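Local atomic coordinates of secreted protein (Streptomyces lividans TK24, PDB entry 5LXZ), a protein that is a secreted, copper-bound member of the galactose oxidase-like AA5 family and probably works as a metalloradical oxidase. Residues S400-T405 with I435-L440; M366-G371 with E381-A386; E375-S380 with S424-G429. The protein carries 1 engineered substitution. One frame throughout, in Å; residues are numbered along the deposited sequence. Where two conformers were deposited one is given.

Interaction 1 (S400-T405 with I435-L440)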
loop_
_atom_site.group_PDB
_atom_site.type_symbol
_atom_site.label_atom_id
_atom_site.label_comp_id
_atom_site.label_asym_id
_atom_site.label_seq_id
_atom_site.Cartn_x
_atom_site.Cartn_y
_atom_site.Cartn_z
ATOM N N SER A 400 -13.338 8.698 -15.891
ATOM C CA SER A 400 -12.014 8.304 -16.305
ATOM C C SER A 400 -10.961 9.386 -16.206
ATOM O O SER A 400 -11.271 10.576 -16.303
ATOM C CB SER A 400 -12.027 7.777 -17.729
ATOM O OG SER A 400 -12.801 6.600 -17.775
ATOM N N LEU A 401 -9.722 8.949 -16.043
ATOM C CA LEU A 401 -8.545 9.766 -16.210
ATOM C C LEU A 401 -8.300 9.949 -17.704
ATOM O O LEU A 401 -8.938 9.277 -18.536
ATOM C CB LEU A 401 -7.352 9.076 -15.570
ATOM C CG LEU A 401 -7.513 8.747 -14.089
ATOM C CD1 LEU A 401 -6.460 7.755 -13.633
ATOM C CD2 LEU A 401 -7.467 10.001 -13.245
ATOM N N GLU A 402 -7.380 10.821 -18.052
ATOM C CA GLU A 402 -7.022 11.024 -19.463
ATOM C C GLU A 402 -6.158 9.883 -19.989
ATOM O O GLU A 402 -6.326 9.485 -21.132
ATOM C CB GLU A 402 -6.343 12.388 -19.703
ATOM C CG GLU A 402 -5.923 12.624 -21.159
ATOM C CD GLU A 402 -4.988 13.791 -21.395
ATOM O OE1 GLU A 402 -4.487 14.397 -20.446
ATOM O OE2 GLU A 402 -4.760 14.116 -22.602
ATOM N N LYS A 403 -5.245 9.360 -19.181
ATOM C CA LYS A 403 -4.250 8.397 -19.607
ATOM C C LYS A 403 -4.284 7.234 -18.645
ATOM O O LYS A 403 -4.649 7.412 -17.508
ATOM C CB LYS A 403 -2.859 9.034 -19.520
ATOM C CG LYS A 403 -2.691 10.187 -20.500
ATOM C CD LYS A 403 -1.400 10.912 -20.242
ATOM C CE LYS A 403 -1.315 12.113 -21.169
ATOM N NZ LYS A 403 0.007 12.758 -21.087
ATOM N N GLY A 404 -3.866 6.081 -19.115
ATOM C CA GLY A 404 -3.670 4.955 -18.234
ATOM C C GLY A 404 -2.643 5.342 -17.190
ATOM O O GLY A 404 -1.608 5.914 -17.488
ATOM N N THR A 405 -2.937 4.987 -15.949
ATOM C CA THR A 405 -2.164 5.495 -14.802
ATOM C C THR A 405 -1.893 4.411 -13.778
ATOM O O THR A 405 -2.845 4.030 -13.073
ATOM C CB THR A 405 -2.948 6.628 -14.112
ATOM O OG1 THR A 405 -3.286 7.652 -15.074
ATOM C CG2 THR A 405 -2.132 7.281 -13.025
ATOM N N ILE A 435 2.994 11.139 -15.044
ATOM C CA ILE A 435 1.835 11.936 -15.425
ATOM C C ILE A 435 1.751 13.083 -14.431
ATOM O O ILE A 435 1.355 12.877 -13.278
ATOM C CB ILE A 435 0.561 11.104 -15.425
ATOM C CG1 ILE A 435 0.685 9.952 -16.416
ATOM C CG2 ILE A 435 -0.643 11.969 -15.757
ATOM C CD1 ILE A 435 -0.367 8.861 -16.203
ATOM N N LEU A 436 2.057 14.290 -14.871
ATOM C CA LEU A 436 2.023 15.435 -13.950
ATOM C C LEU A 436 0.638 16.096 -14.065
ATOM O O LEU A 436 0.457 17.205 -14.594
ATOM C CB LEU A 436 3.223 16.391 -14.130
ATOM C CG LEU A 436 4.525 15.926 -13.446
ATOM C CD1 LEU A 436 5.078 14.640 -14.041
ATOM C CD2 LEU A 436 5.628 16.975 -13.493
ATOM N N GLN A 437 -0.363 15.388 -13.547
ATOM C CA GLN A 437 -1.749 15.824 -13.531
ATOM C C GLN A 437 -2.357 15.517 -12.197
ATOM O O GLN A 437 -1.993 14.494 -11.582
ATOM C CB GLN A 437 -2.612 15.140 -14.574
ATOM C CG GLN A 437 -2.155 15.379 -15.989
ATOM C CD GLN A 437 -3.021 14.686 -17.009
ATOM O OE1 GLN A 437 -3.943 13.939 -16.691
ATOM N NE2 GLN A 437 -2.689 14.910 -18.281
ATOM N N ALA A 438 -3.196 16.400 -11.722
ATOM C CA ALA A 438 -3.973 16.205 -10.511
ATOM C C ALA A 438 -5.422 16.544 -10.750
ATOM O O ALA A 438 -5.725 17.490 -11.510
ATOM C CB ALA A 438 -3.434 17.042 -9.364
ATOM N N ARG A 439 -6.314 15.865 -10.052
ATOM C CA ARG A 439 -7.723 16.037 -10.148
ATOM C C ARG A 439 -8.347 15.950 -8.777
ATOM O O ARG A 439 -7.848 15.248 -7.887
ATOM C CB ARG A 439 -8.363 14.948 -10.999
ATOM C CG ARG A 439 -7.971 14.999 -12.454
ATOM C CD ARG A 439 -8.282 13.673 -13.115
ATOM N NE ARG A 439 -8.061 13.764 -14.561
ATOM C CZ ARG A 439 -6.873 13.776 -15.150
ATOM N NH1 ARG A 439 -5.747 13.616 -14.465
ATOM N NH2 ARG A 439 -6.789 13.956 -16.488
ATOM N N LEU A 440 -9.459 16.633 -8.621
ATOM C CA LEU A 440 -10.372 16.395 -7.531
ATOM C C LEU A 440 -11.540 15.569 -7.999
ATOM O O LEU A 440 -12.227 15.938 -8.981
ATOM C CB LEU A 440 -10.859 17.707 -6.911
ATOM C CG LEU A 440 -9.837 18.586 -6.227
ATOM C CD1 LEU A 440 -10.464 19.919 -5.892
ATOM C CD2 LEU A 440 -9.232 17.946 -4.978
HETATM O O HOH W 1 -10.474 13.301 -16.040
HETATM O O HOH W 2 -4.701 11.265 -16.847
#
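The guanidinium of Arg439 carries Leu401 CA over one face, 4.2 Å above its plane and displaced toward the rim, while Gln437 OE1 lies in plane at the edge between NH1 and NH2. NH1 and NH2 both point at that one oxygen, an end-on grip with OE1 2.9 Å from each nitrogen. NH1 meets a lone pair of OE1 in the amide plane, whereas NH2 comes from above that plane, so the two flat groups are tilted rather than coplanar. The N-H of NE is used as well: water 1 accepts from Arg439 NE and donates to Ser400 O, tying NE to the other segment. Bonds at NH1, NH2 and NE should restrict the rotation of the guanidinium.

The amide of Gln437 is fixed from its other end too. Gln437 NE2 donates to Glu402 OE1 over 2.9 Å at 154°, nearly along the C-O axis, and carboxylate and amide planes are only 13° apart. Glu402 reaches it with CG anti to the backbone N (chi1 179°) and an extended chain. Its charge, with OE1 4.6 Å from Arg439 NH2, may strengthen the array electrostatically. Water 2 donates to Gln437 OE1 and accepts from Lys403 N, adding a further link.

Apolar contacts flank this polar chain. The Leu401 and Arg439 side chains cross obliquely, with Leu401 CD2 3.8 Å from Arg439 CD, and both rest on Phe448. At the far end, Ile435 CD1 packs 3.4 Å from Thr405 OG1, whose hydroxyl donates to Lys403 O.

Residues 400-405 connect strands 395-397 and 409-412 of separate four-stranded antiparallel sheets. The contact therefore pins an inter-blade linker against the start of the following blade's third strand and the loop leading into it, consistent with the Kelch-type beta-propeller.

Interaction 2 (M366-G371 with E381-A386)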
loop_
_atom_site.group_PDB
_atom_site.type_symbol
_atom_site.label_atom_id
_atom_site.label_comp_id
_atom_site.label_asym_id
_atom_site.label_seq_id
_atom_site.Cartn_x
_atom_site.Cartn_y
_atom_site.Cartn_z
ATOM N N MET A 366 -13.707 3.117 -4.257
ATOM C CA MET A 366 -13.233 3.442 -5.596
ATOM C C MET A 366 -11.841 2.901 -5.801
ATOM O O MET A 366 -10.954 3.101 -4.971
ATOM C CB MET A 366 -13.268 4.928 -5.815
ATOM C CG MET A 366 -12.746 5.318 -7.186
ATOM S SD MET A 366 -12.497 7.100 -7.401
ATOM C CE MET A 366 -14.131 7.411 -7.845
ATOM N N VAL A 367 -11.655 2.166 -6.901
ATOM C CA VAL A 367 -10.386 1.661 -7.371
ATOM C C VAL A 367 -9.954 2.504 -8.589
ATOM O O VAL A 367 -10.784 2.771 -9.460
ATOM C CB VAL A 367 -10.490 0.177 -7.719
ATOM C CG1 VAL A 367 -9.236 -0.293 -8.365
ATOM C CG2 VAL A 367 -10.807 -0.668 -6.493
ATOM N N ILE A 368 -8.735 2.977 -8.548
ATOM C CA ILE A 368 -8.267 3.998 -9.457
ATOM C C ILE A 368 -7.021 3.518 -10.182
ATOM O O ILE A 368 -6.019 3.199 -9.560
ATOM C CB ILE A 368 -7.891 5.294 -8.680
ATOM C CG1 ILE A 368 -9.008 5.739 -7.775
ATOM C CG2 ILE A 368 -7.485 6.411 -9.629
ATOM C CD1 ILE A 368 -8.616 6.723 -6.711
ATOM N N GLY A 369 -7.055 3.522 -11.504
ATOM C CA GLY A 369 -5.902 3.245 -12.309
ATOM C C GLY A 369 -5.420 1.802 -12.147
ATOM O O GLY A 369 -6.238 0.909 -11.926
ATOM N N GLY A 370 -4.104 1.621 -12.211
ATOM C CA GLY A 370 -3.502 0.317 -12.181
ATOM C C GLY A 370 -2.833 -0.062 -13.470
ATOM O O GLY A 370 -2.912 0.643 -14.470
ATOM N N GLY A 371 -2.106 -1.150 -13.405
ATOM C CA GLY A 371 -1.443 -1.694 -14.560
ATOM C C GLY A 371 -1.472 -3.189 -14.626
ATOM O O GLY A 371 -1.915 -3.881 -13.714
ATOM N N GLU A 381 -6.996 3.758 -17.323
ATOM C CA GLU A 381 -7.469 5.086 -17.061
ATOM C C GLU A 381 -8.777 5.110 -16.259
ATOM O O GLU A 381 -9.347 6.175 -16.022
ATOM C CB GLU A 381 -7.622 5.882 -18.376
ATOM C CG GLU A 381 -8.755 5.386 -19.231
ATOM C CD GLU A 381 -8.778 6.074 -20.593
ATOM O OE1 GLU A 381 -7.706 6.321 -21.190
ATOM O OE2 GLU A 381 -9.900 6.365 -21.002
ATOM N N LYS A 382 -9.272 3.956 -15.820
ATOM C CA LYS A 382 -10.576 3.887 -15.209
ATOM C C LYS A 382 -10.579 4.065 -13.712
ATOM O O LYS A 382 -9.605 3.698 -13.001
ATOM C CB LYS A 382 -11.286 2.588 -15.582
ATOM C CG LYS A 382 -11.603 2.602 -17.078
ATOM C CD LYS A 382 -12.405 1.410 -17.538
ATOM C CE LYS A 382 -12.952 1.694 -18.953
ATOM N NZ LYS A 382 -14.062 0.768 -19.235
ATOM N N THR A 383 -11.705 4.580 -13.251
ATOM C CA THR A 383 -12.138 4.401 -11.884
ATOM C C THR A 383 -13.274 3.429 -11.848
ATOM O O THR A 383 -14.101 3.371 -12.768
ATOM C CB THR A 383 -12.521 5.700 -11.147
ATOM O OG1 THR A 383 -13.663 6.281 -11.736
ATOM C CG2 THR A 383 -11.369 6.657 -11.164
ATOM N N ARG A 384 -13.336 2.643 -10.780
ATOM C CA ARG A 384 -14.388 1.634 -10.625
ATOM C C ARG A 384 -14.926 1.783 -9.221
ATOM O O ARG A 384 -14.136 1.777 -8.289
ATOM C CB ARG A 384 -13.878 0.236 -10.906
ATOM C CG ARG A 384 -13.116 0.070 -12.221
ATOM C CD ARG A 384 -11.673 0.563 -12.163
ATOM N NE ARG A 384 -10.718 -0.392 -12.713
ATOM C CZ ARG A 384 -9.414 -0.261 -12.575
ATOM N NH1 ARG A 384 -8.913 0.840 -12.037
ATOM N NH2 ARG A 384 -8.586 -1.236 -12.955
ATOM N N ILE A 385 -16.239 1.854 -9.061
ATOM C CA ILE A 385 -16.844 2.165 -7.783
ATOM C C ILE A 385 -17.782 1.046 -7.401
ATOM O O ILE A 385 -18.627 0.661 -8.226
ATOM C CB ILE A 385 -17.615 3.472 -7.850
ATOM C CG1 ILE A 385 -16.688 4.620 -8.240
ATOM C CG2 ILE A 385 -18.277 3.726 -6.516
ATOM C CD1 ILE A 385 -17.369 5.939 -8.528
ATOM N N ALA A 386 -17.618 0.500 -6.190
ATOM C CA ALA A 386 -18.507 -0.518 -5.665
ATOM C C ALA A 386 -19.227 0.033 -4.470
ATOM O O ALA A 386 -18.599 0.563 -3.569
ATOM C CB ALA A 386 -17.772 -1.769 -5.287
#
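Two bends, at chi2 (79°) and chi3 (132°), carry the Arg384 chain across to the neighbouring segment, so that NH1 reaches Gly369 O at 2.7 Å. The bond is nearly straight (171°), lies in the guanidinium plane and uses a lone pair of the carbonyl; NH2 adds a weak bond to the same oxygen. Val367 CG1, anti to the backbone N, covers one guanidinium face near its rim. Arg384 NE and NH2 donate to the carbonyls of Ser344, Asp345 and Met348, which satisfies this buried cation with main-chain oxygens.

Strands 366-368 and 383-386 are the middle pair of a four-stranded antiparallel sheet, one blade of the beta-propeller. Val367 and Arg384 form a hydrogen-bonded pair, with Val367 N to Arg384 O at 2.9 Å and Arg384 N to Val367 O at 2.9 Å. Beyond them Gly369 N donates to Lys382 O.

Met366 and Ile385, a non-hydrogen-bonded pair, lie side by side on the face shared with Ile368 and Thr383. Met366 turns at chi3, bringing CE within 3.6 Å of Ile385 CD1, while its SD is 4.0 Å from Thr383 CG2. Thr383 OG1 instead bonds to Pro399 O.

Interaction 3 (E375-S380 with S424-G429). With EDO (1,2-ethanediol), chain L; EDO (1,2-ethanediol), chain J.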
loop_
_atom_site.group_PDB
_atom_site.type_symbol
_atom_site.label_atom_id
_atom_site.label_comp_id
_atom_site.label_asym_id
_atom_site.label_seq_id
_atom_site.Cartn_x
_atom_site.Cartn_y
_atom_site.Cartn_z
ATOM N N GLU A 375 5.595 -6.452 -15.110
ATOM C CA GLU A 375 6.189 -5.336 -15.840
ATOM C C GLU A 375 5.421 -4.995 -17.088
ATOM O O GLU A 375 5.959 -4.368 -18.026
ATOM C CB GLU A 375 7.678 -5.623 -16.116
ATOM C CG GLU A 375 8.435 -5.811 -14.838
ATOM C CD GLU A 375 9.876 -6.285 -14.968
ATOM O OE1 GLU A 375 10.404 -6.258 -16.098
ATOM O OE2 GLU A 375 10.376 -6.771 -13.933
ATOM N N SER A 376 4.162 -5.377 -17.115
ATOM C CA SER A 376 3.295 -5.123 -18.241
ATOM C C SER A 376 3.250 -3.670 -18.648
ATOM O O SER A 376 3.307 -2.739 -17.800
ATOM C CB SER A 376 1.894 -5.538 -17.861
ATOM O OG SER A 376 0.907 -5.270 -18.839
ATOM N N LYS A 377 3.091 -3.460 -19.959
ATOM C CA LYS A 377 2.816 -2.122 -20.497
ATOM C C LYS A 377 1.385 -1.675 -20.364
ATOM O O LYS A 377 1.062 -0.523 -20.671
ATOM C CB LYS A 377 3.227 -2.044 -21.985
ATOM C CG LYS A 377 4.688 -2.189 -22.184
ATOM C CD LYS A 377 5.145 -1.637 -23.528
ATOM C CE LYS A 377 6.628 -1.359 -23.477
ATOM N NZ LYS A 377 6.939 -0.288 -22.499
ATOM N N LEU A 378 0.475 -2.555 -19.983
ATOM C CA LEU A 378 -0.905 -2.159 -19.831
ATOM C C LEU A 378 -1.058 -1.203 -18.636
ATOM O O LEU A 378 -0.471 -1.430 -17.597
ATOM C CB LEU A 378 -1.787 -3.379 -19.579
ATOM C CG LEU A 378 -1.862 -4.478 -20.637
ATOM C CD1 LEU A 378 -2.712 -5.631 -20.088
ATOM C CD2 LEU A 378 -2.488 -3.873 -21.885
ATOM N N SER A 379 -1.882 -0.189 -18.798
ATOM C CA SER A 379 -2.294 0.687 -17.697
ATOM C C SER A 379 -3.704 1.185 -17.897
ATOM O O SER A 379 -4.169 1.360 -19.026
ATOM C CB SER A 379 -1.289 1.793 -17.442
ATOM O OG SER A 379 -1.253 2.703 -18.531
ATOM N N SER A 380 -4.432 1.373 -16.778
ATOM C CA SER A 380 -5.849 1.683 -16.777
ATOM C C SER A 380 -6.111 3.166 -16.542
ATOM O O SER A 380 -5.515 3.768 -15.647
ATOM C CB SER A 380 -6.554 0.920 -15.655
ATOM O OG SER A 380 -7.927 1.197 -15.634
ATOM N N SER A 424 2.088 7.100 -13.247
ATOM C CA SER A 424 2.812 7.050 -14.519
ATOM C C SER A 424 2.087 6.161 -15.480
ATOM O O SER A 424 1.340 5.269 -15.104
ATOM C CB SER A 424 4.237 6.584 -14.341
ATOM O OG SER A 424 4.293 5.277 -13.785
ATOM N N GLN A 425 2.322 6.394 -16.768
ATOM C CA GLN A 425 1.605 5.631 -17.757
ATOM C C GLN A 425 2.147 4.206 -17.917
ATOM O O GLN A 425 1.427 3.330 -18.418
ATOM C CB GLN A 425 1.650 6.363 -19.095
ATOM C CG GLN A 425 0.685 5.852 -20.144
ATOM C CD GLN A 425 0.435 6.846 -21.314
ATOM O OE1 GLN A 425 0.878 7.966 -21.308
ATOM N NE2 GLN A 425 -0.327 6.403 -22.280
ATOM N N ASP A 426 3.400 3.989 -17.513
ATOM C CA ASP A 426 4.030 2.693 -17.615
ATOM C C ASP A 426 4.754 2.319 -16.341
ATOM O O ASP A 426 4.933 3.137 -15.425
ATOM C CB ASP A 426 4.978 2.731 -18.830
ATOM C CG ASP A 426 5.240 1.368 -19.447
ATOM O OD1 ASP A 426 4.829 0.283 -18.932
ATOM O OD2 ASP A 426 6.011 1.357 -20.452
ATOM N N TYR A 427 5.199 1.077 -16.302
ATOM C CA TYR A 427 5.916 0.475 -15.178
ATOM C C TYR A 427 7.073 1.318 -14.699
ATOM O O TYR A 427 7.941 1.655 -15.479
ATOM C CB TYR A 427 6.377 -0.929 -15.584
ATOM C CG TYR A 427 7.162 -1.651 -14.535
ATOM C CD1 TYR A 427 6.528 -2.333 -13.490
ATOM C CD2 TYR A 427 8.551 -1.681 -14.587
ATOM C CE1 TYR A 427 7.254 -3.020 -12.536
ATOM C CE2 TYR A 427 9.304 -2.341 -13.637
ATOM C CZ TYR A 427 8.653 -2.982 -12.581
ATOM O OH TYR A 427 9.376 -3.646 -11.656
ATOM N N ARG A 428 7.070 1.695 -13.422
ATOM C CA ARG A 428 8.148 2.458 -12.822
ATOM C C ARG A 428 8.551 3.688 -13.628
ATOM O O ARG A 428 9.751 4.041 -13.703
ATOM C CB ARG A 428 9.332 1.581 -12.483
ATOM C CG ARG A 428 9.016 0.541 -11.414
ATOM C CD ARG A 428 10.254 -0.142 -10.923
ATOM N NE ARG A 428 11.169 0.793 -10.291
ATOM C CZ ARG A 428 12.320 0.452 -9.750
ATOM N NH1 ARG A 428 12.764 -0.805 -9.781
ATOM N NH2 ARG A 428 13.062 1.382 -9.195
ATOM N N GLY A 429 7.560 4.352 -14.208
ATOM C CA GLY A 429 7.843 5.563 -14.959
ATOM C C GLY A 429 8.670 5.375 -16.221
ATOM O O GLY A 429 9.198 6.364 -16.710
HETATM C C1 EDO L . 16.151 0.229 -9.030
HETATM O O1 EDO L . 15.525 -0.804 -8.276
HETATM C C2 EDO L . 16.199 1.590 -8.367
HETATM O O2 EDO L . 16.491 2.594 -9.382
HETATM C C1 EDO J . 11.527 -3.661 -16.943
HETATM O O1 EDO J . 10.427 -4.376 -17.541
HETATM C C2 EDO J . 12.327 -3.104 -18.120
HETATM O O2 EDO J . 11.584 -2.056 -18.677
HETATM O O HOH W 3 2.148 1.886 -20.634
#
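Ser424 opens a loop that follows the second strand of a propeller blade and meets the corresponding loop, 375-380, of the preceding blade. Its OG donates to Asp426 O, which also accepts from Gly429 N; these two bonds brace the turn internally. Gln425 contributes its carbonyl: Ser379 OG donates in plane to a lone pair of Gln425 O at 2.8 Å, and water 3 donates to both this oxygen and Lys377 O.

Asp426 has CG anti to its backbone N, and its OD2 takes the Lys377 ammonium on the syn lone pair, with NZ 2.8 Å away in a salt bridge. Arg430 gives the same oxygen a second cationic partner, which would probably favour the ionised carboxylate. OD1 accepts from Tyr427 N, 43° out of the carboxylate plane.

Tyr427 is sandwiched. Arg428 CG lies over one face, offset toward the rim, and Glu375 CG over the other in a CH-pi contact, 3.7 Å from the ring centroid and 17° off the normal. The phenol OH bonds to Asp216, and the Tyr427 side chain lies about 9 Å from a bound copper. Arg428 NH1 pairs with Asp216 and donates at 3.1 Å to O1 of a 1,2-ethanediol, probably from the crystallisation liquor, at the guanidinium edge.

How the interactions relate
Interaction 2 is the buried contact, joining neighbouring strands inside one blade; interaction 1 is partly buried and binds an inter-blade linker to the next blade, and interaction 3 joins loops of those two blades at the surface. Chemistry follows place: main-chain pairing and a buried arginine in interaction 2, an arginine-amide-carboxylate chain with waters in interaction 1, a salt bridge, a serine-to-carbonyl bond, a bridging water and a CH-pi contact in interaction 3. The three adjoin around Thr405, Gly370 and Ser380: Thr405 O and Gly370 N are 2.9 Å apart, as are Thr405 N and Ser380 O, both probable hydrogen bonds. Interactions 1 and 2 follow in series, whereas interaction 3 alternates with each.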